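Local structure of nucleoside phosphorylase, putative (Trypanosoma brucei, 3BJE) at residues A[338-341]-A[342-346]. The protein acts as a homodimeric uridine phosphorylase, an enzyme that splits uridine with phosphate into uracil and ribose 1-phosphate. Numbering follows the deposited sequence.
Sequences CIKI and ILEAL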
ATOM      1  N   CYS A 338      17.305 -18.465   1.051  1.00 21.63           N
ATOM      2  CA  CYS A 338      17.260 -17.289   0.202  1.00 22.84           C
ATOM      3  C   CYS A 338      17.797 -16.058   0.921  1.00 22.51           C
ATOM      4  O   CYS A 338      18.357 -15.172   0.277  1.00 23.65           O
ATOM      5  CB  CYS A 338      15.841 -17.055  -0.305  1.00 24.25           C
ATOM      6  SG  CYS A 338      15.336 -18.364  -1.450  1.00 22.40           S
ATOM      7  N   ILE A 339      17.609 -15.995   2.240  1.00 22.22           N
ATOM      8  CA  ILE A 339      18.181 -14.899   3.024  1.00 21.77           C
ATOM      9  C   ILE A 339      19.696 -14.895   2.854  1.00 22.96           C
ATOM     10  O   ILE A 339      20.289 -13.857   2.578  1.00 21.87           O
ATOM     11  CB  ILE A 339      17.813 -14.967   4.515  1.00 21.34           C
ATOM     12  CG1 ILE A 339      16.329 -14.646   4.713  1.00 21.57           C
ATOM     13  CG2 ILE A 339      18.668 -13.975   5.343  1.00 20.33           C
ATOM     14  CD1 ILE A 339      15.796 -15.048   6.077  1.00 23.66           C
ATOM     15  N   LYS A 340      20.322 -16.060   3.013  1.00 23.29           N
ATOM     16  CA  LYS A 340      21.769 -16.149   2.870  1.00 25.55           C
ATOM     17  C   LYS A 340      22.206 -15.780   1.458  1.00 24.76           C
ATOM     18  O   LYS A 340      23.173 -15.052   1.264  1.00 25.14           O
ATOM     19  CB  LYS A 340      22.276 -17.553   3.210  1.00 26.72           C
ATOM     20  CG  LYS A 340      23.782 -17.601   3.284  1.00 34.73           C
ATOM     21  CD  LYS A 340      24.298 -18.982   3.658  1.00 39.54           C
ATOM     22  CE  LYS A 340      25.827 -19.006   3.685  1.00 44.17           C
ATOM     23  NZ  LYS A 340      26.409 -18.515   2.404  1.00 46.31           N
ATOM     24  N   ILE A 341      21.489 -16.295   0.469  1.00 23.29           N
ATOM     25  CA  ILE A 341      21.775 -15.981  -0.926  1.00 23.76           C
ATOM     26  C   ILE A 341      21.717 -14.465  -1.181  1.00 21.86           C
ATOM     27  O   ILE A 341      22.587 -13.916  -1.861  1.00 24.33           O
ATOM     28  CB  ILE A 341      20.787 -16.728  -1.869  1.00 24.28           C
ATOM     29  CG1 ILE A 341      21.162 -18.209  -1.955  1.00 23.48           C
ATOM     30  CG2 ILE A 341      20.738 -16.086  -3.251  1.00 21.52           C
ATOM     31  CD1 ILE A 341      20.059 -19.102  -2.497  1.00 22.16           C
ATOM     32  N   ILE A 342      20.680 -13.806  -0.669  1.00 20.56           N
ATOM     33  CA  ILE A 342      20.524 -12.360  -0.889  1.00 22.26           C
ATOM     34  C   ILE A 342      21.572 -11.532  -0.130  1.00 23.37           C
ATOM     35  O   ILE A 342      22.054 -10.529  -0.652  1.00 22.69           O
ATOM     36  CB  ILE A 342      19.089 -11.881  -0.571  1.00 22.41           C
ATOM     37  CG1 ILE A 342      18.104 -12.519  -1.555  1.00 23.35           C
ATOM     38  CG2 ILE A 342      18.997 -10.357  -0.662  1.00 22.77           C
ATOM     39  CD1 ILE A 342      18.391 -12.159  -2.996  1.00 23.75           C
ATOM     40  N   LEU A 343      21.936 -11.950   1.081  1.00 22.55           N
ATOM     41  CA  LEU A 343      23.010 -11.267   1.814  1.00 23.01           C
ATOM     42  C   LEU A 343      24.315 -11.387   1.034  1.00 22.65           C
ATOM     43  O   LEU A 343      25.062 -10.406   0.882  1.00 23.61           O
ATOM     44  CB  LEU A 343      23.147 -11.823   3.232  1.00 22.18           C
ATOM     45  CG  LEU A 343      22.074 -11.329   4.218  1.00 23.49           C
ATOM     46  CD1 LEU A 343      22.015 -12.181   5.494  1.00 23.93           C
ATOM     47  CD2 LEU A 343      22.276  -9.855   4.570  1.00 25.85           C
ATOM     48  N   GLU A 344      24.593 -12.587   0.526  1.00 21.99           N
ATOM     49  CA  GLU A 344      25.785 -12.804  -0.280  1.00 22.56           C
ATOM     50  C   GLU A 344      25.773 -11.911  -1.513  1.00 21.77           C
ATOM     51  O   GLU A 344      26.781 -11.293  -1.846  1.00 22.30           O
ATOM     52  CB  GLU A 344      25.913 -14.263  -0.701  1.00 25.09           C
ATOM     53  CG  GLU A 344      26.246 -15.202   0.456  1.00 25.38           C
ATOM     54  CD  GLU A 344      27.691 -15.119   0.927  1.00 28.79           C
ATOM     55  OE1 GLU A 344      28.584 -14.825   0.105  1.00 32.55           O
ATOM     56  OE2 GLU A 344      27.920 -15.370   2.125  1.00 29.23           O
ATOM     57  N   ALA A 345      24.633 -11.850  -2.194  1.00 23.20           N
ATOM     58  CA  ALA A 345      24.538 -11.076  -3.426  1.00 21.31           C
ATOM     59  C   ALA A 345      24.720  -9.599  -3.134  1.00 22.96           C
ATOM     60  O   ALA A 345      25.383  -8.886  -3.883  1.00 21.53           O
ATOM     61  CB  ALA A 345      23.176 -11.330  -4.132  1.00 22.65           C
ATOM     62  N   LEU A 346      24.141  -9.164  -2.021  1.00 22.46           N
ATOM     63  CA  LEU A 346      24.126  -7.767  -1.650  1.00 21.63           C
ATOM     64  C   LEU A 346      25.539  -7.252  -1.359  1.00 22.71           C
ATOM     65  O   LEU A 346      25.927  -6.200  -1.856  1.00 21.82           O
ATOM     66  CB  LEU A 346      23.230  -7.578  -0.427  1.00 22.49           C
ATOM     67  CG  LEU A 346      23.004  -6.130   0.002  1.00 24.04           C
ATOM     68  CD1 LEU A 346      22.335  -5.312  -1.114  1.00 21.34           C
ATOM     69  CD2 LEU A 346      22.172  -6.048   1.291  1.00 23.42           C
TER
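Lys-340 and Glu-344 extend from successive turns of the C-terminal helix 329-348 and join in a salt bridge, NZ of Lys-340 to OE2 of Glu-344 at 3.5 Å. The lysine chain is extended, CG anti to the backbone N (chi1 -171°), and bends only at its last torsion (chi4 -54°), which turns NZ toward the carboxylate. Glu-344 folds at chi2, and its CG lies 3.2 Å from O of Lys-340. The same OE2 accepts a hydrogen bond from Tyr-83 OH and forms a second salt bridge with Lys-84.

Apolar contact follows the same i to i+4 spacing: CG2 of Ile-339 meets CD1 of Leu-343 at 3.8 Å, the two branches lying alongside each other, with Tyr-61 against both. Ile-342 packs on Ile-47 and Ile-144 of the parallel core strands, while Ile-341 faces helix 213-228.

Backbone bonds of the alpha-helix join Cys-338 to Ile-342, Ile-339 to Leu-343, Lys-340 to Glu-344 and Ile-341 to Ala-345, each 2.9 Å from O to N.

This part of the helix is thus amphipathic, its aliphatic side chains buried against the core strands, helix 213-228 and nearby loops; two lysines around one carboxylate oxygen would probably keep Glu-344 ionised.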